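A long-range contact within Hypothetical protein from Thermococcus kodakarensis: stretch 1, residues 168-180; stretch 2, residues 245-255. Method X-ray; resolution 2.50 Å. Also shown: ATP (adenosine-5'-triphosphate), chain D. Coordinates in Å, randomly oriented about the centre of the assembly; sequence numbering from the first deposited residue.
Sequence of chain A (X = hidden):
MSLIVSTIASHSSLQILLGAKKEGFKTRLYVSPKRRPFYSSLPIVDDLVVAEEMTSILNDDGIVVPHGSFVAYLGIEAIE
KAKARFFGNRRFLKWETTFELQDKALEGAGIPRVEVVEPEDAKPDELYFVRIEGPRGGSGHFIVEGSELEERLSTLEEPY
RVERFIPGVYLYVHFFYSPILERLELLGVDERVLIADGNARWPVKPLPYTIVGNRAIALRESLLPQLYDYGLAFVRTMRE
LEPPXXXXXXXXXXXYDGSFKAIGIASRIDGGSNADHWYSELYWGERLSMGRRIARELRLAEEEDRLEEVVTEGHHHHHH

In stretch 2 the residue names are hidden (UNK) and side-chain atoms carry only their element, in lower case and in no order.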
ATOM      1  N   GLY A 168      12.013   2.185  14.794  1.00 62.74           N
ATOM      2  CA  GLY A 168      11.220   3.284  14.274  1.00 62.34           C
ATOM      3  C   GLY A 168      11.189   3.495  12.784  1.00 61.24           C
ATOM      4  O   GLY A 168      11.949   4.288  12.247  1.00 62.75           O
ATOM      5  N   VAL A 169      10.276   2.797  12.125  1.00 60.29           N
ATOM      6  CA  VAL A 169      10.089   2.886  10.693  1.00 58.50           C
ATOM      7  C   VAL A 169      11.316   3.207   9.843  1.00 57.25           C
ATOM      8  O   VAL A 169      12.003   4.234  10.009  1.00 56.41           O
ATOM      9  CB  VAL A 169       8.967   3.892  10.334  1.00 58.52           C
ATOM     10  CG1 VAL A 169       9.364   5.291  10.706  1.00 57.58           C
ATOM     11  CG2 VAL A 169       8.661   3.794   8.847  1.00 58.86           C
ATOM     12  N   TYR A 170      11.574   2.297   8.912  1.00 55.40           N
ATOM     13  CA  TYR A 170      12.677   2.427   7.987  1.00 52.93           C
ATOM     14  C   TYR A 170      12.110   2.816   6.637  1.00 51.95           C
ATOM     15  O   TYR A 170      11.290   2.110   6.049  1.00 50.85           O
ATOM     16  CB  TYR A 170      13.473   1.123   7.936  1.00 51.57           C
ATOM     17  CG  TYR A 170      14.398   1.046   9.121  1.00 51.81           C
ATOM     18  CD1 TYR A 170      13.892   0.882  10.412  1.00 52.13           C
ATOM     19  CD2 TYR A 170      15.767   1.288   8.978  1.00 50.37           C
ATOM     20  CE1 TYR A 170      14.720   0.972  11.529  1.00 52.00           C
ATOM     21  CE2 TYR A 170      16.600   1.383  10.091  1.00 50.39           C
ATOM     22  CZ  TYR A 170      16.073   1.231  11.362  1.00 51.61           C
ATOM     23  OH  TYR A 170      16.887   1.375  12.461  1.00 50.84           O
ATOM     24  N   LEU A 171      12.557   3.979   6.177  1.00 50.73           N
ATOM     25  CA  LEU A 171      12.098   4.559   4.934  1.00 49.25           C
ATOM     26  C   LEU A 171      13.139   4.554   3.840  1.00 46.81           C
ATOM     27  O   LEU A 171      14.298   4.882   4.056  1.00 46.18           O
ATOM     28  CB  LEU A 171      11.642   5.985   5.215  1.00 50.84           C
ATOM     29  CG  LEU A 171      10.584   6.043   6.323  1.00 50.90           C
ATOM     30  CD1 LEU A 171      10.464   7.480   6.831  1.00 51.53           C
ATOM     31  CD2 LEU A 171       9.245   5.519   5.797  1.00 50.74           C
ATOM     32  N   TYR A 172      12.697   4.190   2.651  1.00 45.05           N
ATOM     33  CA  TYR A 172      13.580   4.122   1.509  1.00 44.09           C
ATOM     34  C   TYR A 172      13.108   5.133   0.470  1.00 44.78           C
ATOM     35  O   TYR A 172      12.124   4.919  -0.232  1.00 45.11           O
ATOM     36  CB  TYR A 172      13.594   2.684   0.975  1.00 42.13           C
ATOM     37  CG  TYR A 172      14.012   1.699   2.040  1.00 41.13           C
ATOM     38  CD1 TYR A 172      13.156   1.391   3.097  1.00 41.40           C
ATOM     39  CD2 TYR A 172      15.299   1.167   2.064  1.00 40.46           C
ATOM     40  CE1 TYR A 172      13.578   0.590   4.165  1.00 40.05           C
ATOM     41  CE2 TYR A 172      15.732   0.356   3.129  1.00 40.56           C
ATOM     42  CZ  TYR A 172      14.868   0.077   4.180  1.00 40.26           C
ATOM     43  OH  TYR A 172      15.300  -0.678   5.253  1.00 39.45           O
ATOM     44  N   VAL A 173      13.822   6.250   0.395  1.00 44.21           N
ATOM     45  CA  VAL A 173      13.467   7.320  -0.518  1.00 43.40           C
ATOM     46  C   VAL A 173      14.067   7.129  -1.892  1.00 43.22           C
ATOM     47  O   VAL A 173      15.264   6.950  -2.041  1.00 44.63           O
ATOM     48  CB  VAL A 173      13.910   8.680   0.042  1.00 42.19           C
ATOM     49  CG1 VAL A 173      13.223   9.815  -0.729  1.00 41.22           C
ATOM     50  CG2 VAL A 173      13.575   8.749   1.527  1.00 41.95           C
ATOM     51  N   HIS A 174      13.222   7.191  -2.900  1.00 42.00           N
ATOM     52  CA  HIS A 174      13.649   7.006  -4.273  1.00 42.03           C
ATOM     53  C   HIS A 174      13.787   8.338  -5.011  1.00 41.02           C
ATOM     54  O   HIS A 174      12.887   9.184  -4.967  1.00 40.57           O
ATOM     55  CB  HIS A 174      12.633   6.105  -4.979  1.00 43.76           C
ATOM     56  CG  HIS A 174      12.361   4.830  -4.244  1.00 46.68           C
ATOM     57  ND1 HIS A 174      13.276   3.800  -4.179  1.00 46.95           N
ATOM     58  CD2 HIS A 174      11.308   4.445  -3.482  1.00 47.58           C
ATOM     59  CE1 HIS A 174      12.801   2.840  -3.406  1.00 47.41           C
ATOM     60  NE2 HIS A 174      11.610   3.206  -2.968  1.00 48.42           N
ATOM     61  N   PHE A 175      14.915   8.512  -5.693  1.00 39.34           N
ATOM     62  CA  PHE A 175      15.179   9.738  -6.453  1.00 38.98           C
ATOM     63  C   PHE A 175      15.563   9.445  -7.887  1.00 40.06           C
ATOM     64  O   PHE A 175      15.994   8.342  -8.228  1.00 39.68           O
ATOM     65  CB  PHE A 175      16.339  10.538  -5.858  1.00 37.74           C
ATOM     66  CG  PHE A 175      16.067  11.127  -4.515  1.00 36.82           C
ATOM     67  CD1 PHE A 175      16.592  10.545  -3.368  1.00 35.56           C
ATOM     68  CD2 PHE A 175      15.340  12.313  -4.399  1.00 37.19           C
ATOM     69  CE1 PHE A 175      16.411  11.134  -2.119  1.00 35.04           C
ATOM     70  CE2 PHE A 175      15.146  12.917  -3.155  1.00 36.40           C
ATOM     71  CZ  PHE A 175      15.685  12.328  -2.013  1.00 36.55           C
ATOM     72  N   PHE A 176      15.427  10.457  -8.725  1.00 41.08           N
ATOM     73  CA  PHE A 176      15.817  10.318 -10.114  1.00 41.42           C
ATOM     74  C   PHE A 176      16.354  11.654 -10.564  1.00 41.42           C
ATOM     75  O   PHE A 176      15.582  12.574 -10.803  1.00 40.80           O
ATOM     76  CB  PHE A 176      14.628   9.928 -10.994  1.00 40.45           C
ATOM     77  CG  PHE A 176      15.007   9.607 -12.416  1.00 41.53           C
ATOM     78  CD1 PHE A 176      15.208   8.285 -12.815  1.00 41.65           C
ATOM     79  CD2 PHE A 176      15.169  10.622 -13.357  1.00 40.50           C
ATOM     80  CE1 PHE A 176      15.560   7.975 -14.129  1.00 42.26           C
ATOM     81  CE2 PHE A 176      15.522  10.329 -14.682  1.00 41.51           C
ATOM     82  CZ  PHE A 176      15.717   9.001 -15.067  1.00 42.40           C
ATOM     83  N   TYR A 177      17.671  11.788 -10.649  1.00 42.29           N
ATOM     84  CA  TYR A 177      18.206  13.049 -11.123  1.00 42.97           C
ATOM     85  C   TYR A 177      18.259  12.937 -12.636  1.00 42.51           C
ATOM     86  O   TYR A 177      18.817  11.990 -13.157  1.00 42.11           O
ATOM     87  CB  TYR A 177      19.608  13.317 -10.592  1.00 45.52           C
ATOM     88  CG  TYR A 177      20.162  14.562 -11.227  1.00 48.59           C
ATOM     89  CD1 TYR A 177      19.577  15.801 -10.977  1.00 49.20           C
ATOM     90  CD2 TYR A 177      21.179  14.488 -12.182  1.00 50.17           C
ATOM     91  CE1 TYR A 177      19.977  16.935 -11.665  1.00 52.50           C
ATOM     92  CE2 TYR A 177      21.586  15.623 -12.880  1.00 52.80           C
ATOM     93  CZ  TYR A 177      20.977  16.841 -12.615  1.00 53.71           C
ATOM     94  OH  TYR A 177      21.357  17.959 -13.300  1.00 54.94           O
ATOM     95  N   SER A 178      17.693  13.892 -13.355  1.00 43.18           N
ATOM     96  CA  SER A 178      17.708  13.780 -14.798  1.00 44.40           C
ATOM     97  C   SER A 178      18.526  14.849 -15.473  1.00 46.45           C
ATOM     98  O   SER A 178      18.319  16.036 -15.232  1.00 48.06           O
ATOM     99  CB  SER A 178      16.290  13.832 -15.343  1.00 43.07           C
ATOM    100  OG  SER A 178      15.792  15.141 -15.281  1.00 44.56           O
ATOM    101  N   PRO A 179      19.496  14.445 -16.309  1.00 47.23           N
ATOM    102  CA  PRO A 179      20.324  15.433 -17.011  1.00 46.80           C
ATOM    103  C   PRO A 179      19.481  16.099 -18.078  1.00 47.43           C
ATOM    104  O   PRO A 179      19.498  17.310 -18.238  1.00 47.96           O
ATOM    105  CB  PRO A 179      21.447  14.591 -17.593  1.00 46.30           C
ATOM    106  CG  PRO A 179      21.613  13.519 -16.565  1.00 46.30           C
ATOM    107  CD  PRO A 179      20.177  13.140 -16.265  1.00 46.33           C
ATOM    108  N   ILE A 180      18.708  15.301 -18.796  1.00 49.21           N
ATOM    109  CA  ILE A 180      17.853  15.848 -19.846  1.00 50.90           C
ATOM    110  C   ILE A 180      16.967  16.979 -19.364  1.00 51.58           C
ATOM    111  O   ILE A 180      16.629  17.869 -20.146  1.00 52.61           O
ATOM    112  CB  ILE A 180      16.939  14.785 -20.444  1.00 51.61           C
ATOM    113  CG1 ILE A 180      17.775  13.597 -20.913  1.00 53.35           C
ATOM    114  CG2 ILE A 180      16.166  15.368 -21.604  1.00 52.60           C
ATOM    115  CD1 ILE A 180      18.849  13.974 -21.909  1.00 55.87           C
ATOM    116  N   UNK A 245      28.704  11.657 -11.839  1.00 54.55           N
ATOM    117  CA  UNK A 245      27.888  11.471 -10.638  1.00 54.78           C
ATOM    118  C   UNK A 245      26.359  11.432 -10.581  1.00 53.92           C
ATOM    119  O   UNK A 245      25.688  12.471 -10.535  1.00 54.37           O
ATOM    120  N   UNK A 246      25.814  10.222 -10.530  1.00 52.06           N
ATOM    121  CA  UNK A 246      24.368   9.999 -10.433  1.00 51.53           C
ATOM    122  C   UNK A 246      23.580  10.507 -11.615  1.00 51.05           C
ATOM    123  O   UNK A 246      23.250  11.702 -11.680  1.00 51.81           O
ATOM    124  c   UNK A 246      24.467  10.144  -7.940  1.00 52.38           C
ATOM    125  c   UNK A 246      22.282  10.396  -9.088  1.00 52.22           C
ATOM    126  c   UNK A 246      23.774  10.665  -9.171  1.00 51.91           C
ATOM    127  N   UNK A 247      23.251   9.607 -12.537  1.00 49.88           N
ATOM    128  CA  UNK A 247      22.498  10.011 -13.704  1.00 50.12           C
ATOM    129  C   UNK A 247      21.042   9.589 -13.689  1.00 50.53           C
ATOM    130  O   UNK A 247      20.181  10.335 -14.132  1.00 51.89           O
ATOM    131  c   UNK A 247      24.415  10.370 -15.265  1.00 48.77           C
ATOM    132  c   UNK A 247      22.210   9.612 -16.164  1.00 48.97           C
ATOM    133  c   UNK A 247      23.172   9.521 -14.995  1.00 49.86           C
ATOM    134  c   UNK A 247      25.148   9.979 -16.517  1.00 49.79           C
ATOM    135  N   UNK A 248      20.733   8.411 -13.178  1.00 49.26           N
ATOM    136  CA  UNK A 248      19.329   8.046 -13.178  1.00 48.93           C
ATOM    137  C   UNK A 248      18.736   7.905 -11.795  1.00 47.41           C
ATOM    138  O   UNK A 248      18.617   8.877 -11.056  1.00 46.69           O
ATOM    139  N   UNK A 249      18.331   6.681 -11.430  1.00 47.01           N
ATOM    140  CA  UNK A 249      17.750   6.439 -10.108  1.00 46.14           C
ATOM    141  C   UNK A 249      18.793   6.199  -9.015  1.00 44.36           C
ATOM    142  O   UNK A 249      19.899   5.736  -9.276  1.00 44.77           O
ATOM    143  c   UNK A 249      18.115   5.520 -12.313  1.00 46.48           C
ATOM    144  c   UNK A 249      17.660   4.438 -11.335  1.00 45.69           C
ATOM    145  c   UNK A 249      16.874   5.203 -10.349  1.00 44.87           C
ATOM    146  N   UNK A 250      18.430   6.532  -7.789  1.00 42.51           N
ATOM    147  CA  UNK A 250      19.293   6.272  -6.651  1.00 40.90           C
ATOM    148  C   UNK A 250      18.385   6.387  -5.447  1.00 40.52           C
ATOM    149  O   UNK A 250      17.291   6.938  -5.545  1.00 39.05           O
ATOM    150  c   UNK A 250      19.550  11.345  -5.628  1.00 39.48           C
ATOM    151  c   UNK A 250      20.147   8.678  -6.253  1.00 38.74           C
ATOM    152  c   UNK A 250      20.360   9.168  -4.973  1.00 37.77           C
ATOM    153  c   UNK A 250      19.333  10.861  -6.913  1.00 39.64           C
ATOM    154  c   UNK A 250      20.063  10.500  -4.654  1.00 38.89           C
ATOM    155  c   UNK A 250      20.500   7.249  -6.595  1.00 40.17           C
ATOM    156  c   UNK A 250      19.631   9.537  -7.215  1.00 39.14           C
ATOM    157  N   UNK A 251      18.811   5.836  -4.321  1.00 40.54           N
ATOM    158  CA  UNK A 251      17.987   5.900  -3.129  1.00 41.17           C
ATOM    159  C   UNK A 251      18.792   6.084  -1.863  1.00 41.53           C
ATOM    160  O   UNK A 251      19.906   5.574  -1.729  1.00 42.21           O
ATOM    161  c   UNK A 251      17.134   4.645  -3.020  1.00 40.77           C
ATOM    162  N   UNK A 252      18.213   6.831  -0.937  1.00 40.49           N
ATOM    163  CA  UNK A 252      18.838   7.058   0.349  1.00 40.34           C
ATOM    164  C   UNK A 252      18.016   6.239   1.339  1.00 40.07           C
ATOM    165  O   UNK A 252      16.789   6.239   1.291  1.00 39.93           O
ATOM    166  c   UNK A 252      18.793   8.545   0.694  1.00 41.25           C
ATOM    167  c   UNK A 252      20.941   9.087  -0.418  1.00 40.97           C
ATOM    168  c   UNK A 252      19.292  10.900   0.022  1.00 40.44           C
ATOM    169  c   UNK A 252      19.470   9.445  -0.342  1.00 40.66           C
ATOM    170  N   UNK A 253      18.689   5.503   2.208  1.00 39.43           N
ATOM    171  CA  UNK A 253      17.999   4.679   3.187  1.00 40.53           C
ATOM    172  C   UNK A 253      18.074   5.327   4.572  1.00 41.62           C
ATOM    173  O   UNK A 253      19.141   5.732   5.025  1.00 41.91           O
ATOM    174  c   UNK A 253      18.547   2.589   1.851  1.00 40.32           C
ATOM    175  c   UNK A 253      18.919   1.026   0.342  1.00 40.38           C
ATOM    176  c   UNK A 253      17.947   2.961   0.693  1.00 39.76           C
ATOM    177  n   UNK A 253      19.145   1.373   1.597  1.00 39.67           N
ATOM    178  c   UNK A 253      18.608   3.267   3.188  1.00 40.22           C
ATOM    179  n   UNK A 253      18.195   1.973  -0.227  1.00 40.31           N
ATOM    180  N   UNK A 254      16.936   5.428   5.244  1.00 42.09           N
ATOM    181  CA  UNK A 254      16.911   6.069   6.551  1.00 44.55           C
ATOM    182  C   UNK A 254      16.209   5.320   7.644  1.00 44.92           C
ATOM    183  O   UNK A 254      15.385   4.449   7.405  1.00 46.34           O
ATOM    184  c   UNK A 254      16.227   7.438   6.487  1.00 45.98           C
ATOM    185  c   UNK A 254      18.319  10.496   4.327  1.00 45.13           C
ATOM    186  c   UNK A 254      16.666   8.723   4.377  1.00 46.12           C
ATOM    187  c   UNK A 254      17.965   9.225   6.341  1.00 46.04           C
ATOM    188  c   UNK A 254      17.334   9.737   3.678  1.00 46.14           C
ATOM    189  c   UNK A 254      16.977   8.467   5.716  1.00 47.03           C
ATOM    190  c   UNK A 254      18.634  10.238   5.654  1.00 45.49           C
ATOM    191  N   UNK A 255      16.522   5.729   8.860  1.00 44.90           N
ATOM    192  CA  UNK A 255      15.922   5.183  10.057  1.00 47.40           C
ATOM    193  C   UNK A 255      15.274   6.422  10.654  1.00 49.51           C
ATOM    194  O   UNK A 255      15.972   7.389  10.971  1.00 50.80           O
ATOM    195  c   UNK A 255      16.990   4.648  10.988  1.00 46.51           C
TER
HETATM  196  PG  ATP D 400      22.230  -5.554   1.845  1.00 92.29           P
HETATM  197  O1G ATP D 400      23.405  -4.612   2.078  1.00 92.23           O
HETATM  198  O2G ATP D 400      22.820  -7.090   1.649  1.00 89.97           O
HETATM  199  O3G ATP D 400      21.403  -5.110   0.500  1.00 90.78           O
HETATM  200  PB  ATP D 400      20.619  -3.995   3.361  1.00 80.79           P
HETATM  201  O1B ATP D 400      21.728  -3.045   3.618  1.00 81.49           O
HETATM  202  O2B ATP D 400      19.774  -3.532   2.053  1.00 80.94           O
HETATM  203  O3B ATP D 400      21.221  -5.502   3.135  1.00 86.40           O
HETATM  204  PA  ATP D 400      18.854  -2.769   5.170  1.00 74.18           P
HETATM  205  O1A ATP D 400      17.990  -2.168   4.128  1.00 74.88           O
HETATM  206  O2A ATP D 400      19.914  -1.689   5.708  1.00 74.00           O
HETATM  207  O3A ATP D 400      19.645  -4.129   4.644  1.00 78.08           O
HETATM  208  O5' ATP D 400      17.976  -3.371   6.378  1.00 71.76           O
HETATM  209  C5' ATP D 400      17.129  -2.415   6.938  1.00 70.05           C
HETATM  210  C4' ATP D 400      16.365  -3.185   8.008  1.00 67.80           C
HETATM  211  O4' ATP D 400      17.257  -3.736   9.032  1.00 65.41           O
HETATM  212  C3' ATP D 400      15.311  -2.323   8.703  1.00 66.49           C
HETATM  213  O3' ATP D 400      14.040  -2.874   8.472  1.00 67.23           O
HETATM  214  C2' ATP D 400      15.661  -2.316  10.174  1.00 66.05           C
HETATM  215  O2' ATP D 400      14.594  -2.906  10.940  1.00 65.55           O
HETATM  216  C1' ATP D 400      16.977  -3.105  10.306  1.00 65.07           C
HETATM  217  N9  ATP D 400      18.035  -2.141  10.687  1.00 64.36           N
HETATM  218  C8  ATP D 400      18.991  -1.573   9.869  1.00 63.82           C
HETATM  219  N7  ATP D 400      19.751  -0.775  10.543  1.00 64.27           N
HETATM  220  C5  ATP D 400      19.338  -0.760  11.838  1.00 65.37           C
HETATM  221  C6  ATP D 400      19.770  -0.102  13.033  1.00 66.01           C
HETATM  222  N6  ATP D 400      20.859   0.773  12.986  1.00 66.30           N
HETATM  223  N1  ATP D 400      19.085  -0.341  14.205  1.00 66.34           N
HETATM  224  C2  ATP D 400      18.034  -1.183  14.261  1.00 64.76           C
HETATM  225  N3  ATP D 400      17.611  -1.821  13.158  1.00 64.13           N
HETATM  226  C4  ATP D 400      18.232  -1.647  11.954  1.00 64.67           C

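Position 245 has no side-chain atoms and makes no contact with stretch 1; its positive phi of 54° favours the residue it is, Gly245. Position 246 carries three carbons, one bearing the other two, and a methyl packs on Tyr177 CB: a compact branched side chain, Val246, with Val246 CG1 4.2 Å from Tyr177 CB. Its carbonyl O approaches the edge of the Tyr177 ring, 3.5 Å from Tyr177 CD2. Position 247 has four carbons, forked at the first, with one arm two carbons long; a methyl carbon packs on the Pro179 ring, apolar against apolar. This is Ile247, with CG2 4.0 Å from Pro179 CG.

Position 248 has no side chain, and its CA sits over the face of the Phe176 ring, 4.2 Å from the centroid. An ideal CB would clash with the ring carbon of position 249 bonded to its nitrogen, 2.3 Å away, so Gly248 fits. Its O accepts a hydrogen bond from Tyr177 N (3.1 Å). At 249, three carbons close a ring onto the backbone nitrogen and approach the Phe176 ring: Pro249. It has no N-H to donate, and as a non-hydrogen-bonded partner of Phe176 it needs none here; its CD lies 4.0 Å from Phe176 CE1.

Position 250 has one carbon, then a six-carbon ring whose flat face takes Phe175 CB, 3.5 Å from the ring centroid: Phe250. The two phenyl rings are nearly parallel but slid apart. Position 251 has a single carbon beside the His174 ring, Ala251; its small CB sits 4.1 Å from His174 ND1.

Position 252 has four carbons, forked at the second, which carries a methyl out to the Phe175 ring; this is Leu252, CD1 lying 3.6 Å from Phe175 CE1. At 253, one carbon leads to a five-membered ring of three carbons and two nitrogens, whose face receives the edge of Tyr172: His253. Its NE2 is hydrogen-bonded elsewhere in the structure. Position 254 has one carbon and a six-carbon ring whose edge meets Val173 CG2: Phe254, with CD1 4.2 Å from Val173 CG2. Position 255 has one carbon, touching the Tyr170 ring: Ala255, CB 3.4 Å from Tyr170 CE2. This short side chain lets its CA lie over that ring; ATP C3' lies over the opposite face.

The contact is an antiparallel strand pairing. Reciprocal N-H to O bonds join Leu171 with Phe254, Val173 with Leu252 and Phe175 with Phe250, at 2.9 to 3.2 Å between N and O. These pairs build an apolar face. The alternate face carries Tyr170, Tyr172, His174 and Phe176 beside Ala255, His253, Ala251 and Pro249; from it Tyr172 OH donates a hydrogen bond to ATP O1A (3.3 Å).

Stretch 2 245-255: GVIGPFALHFA
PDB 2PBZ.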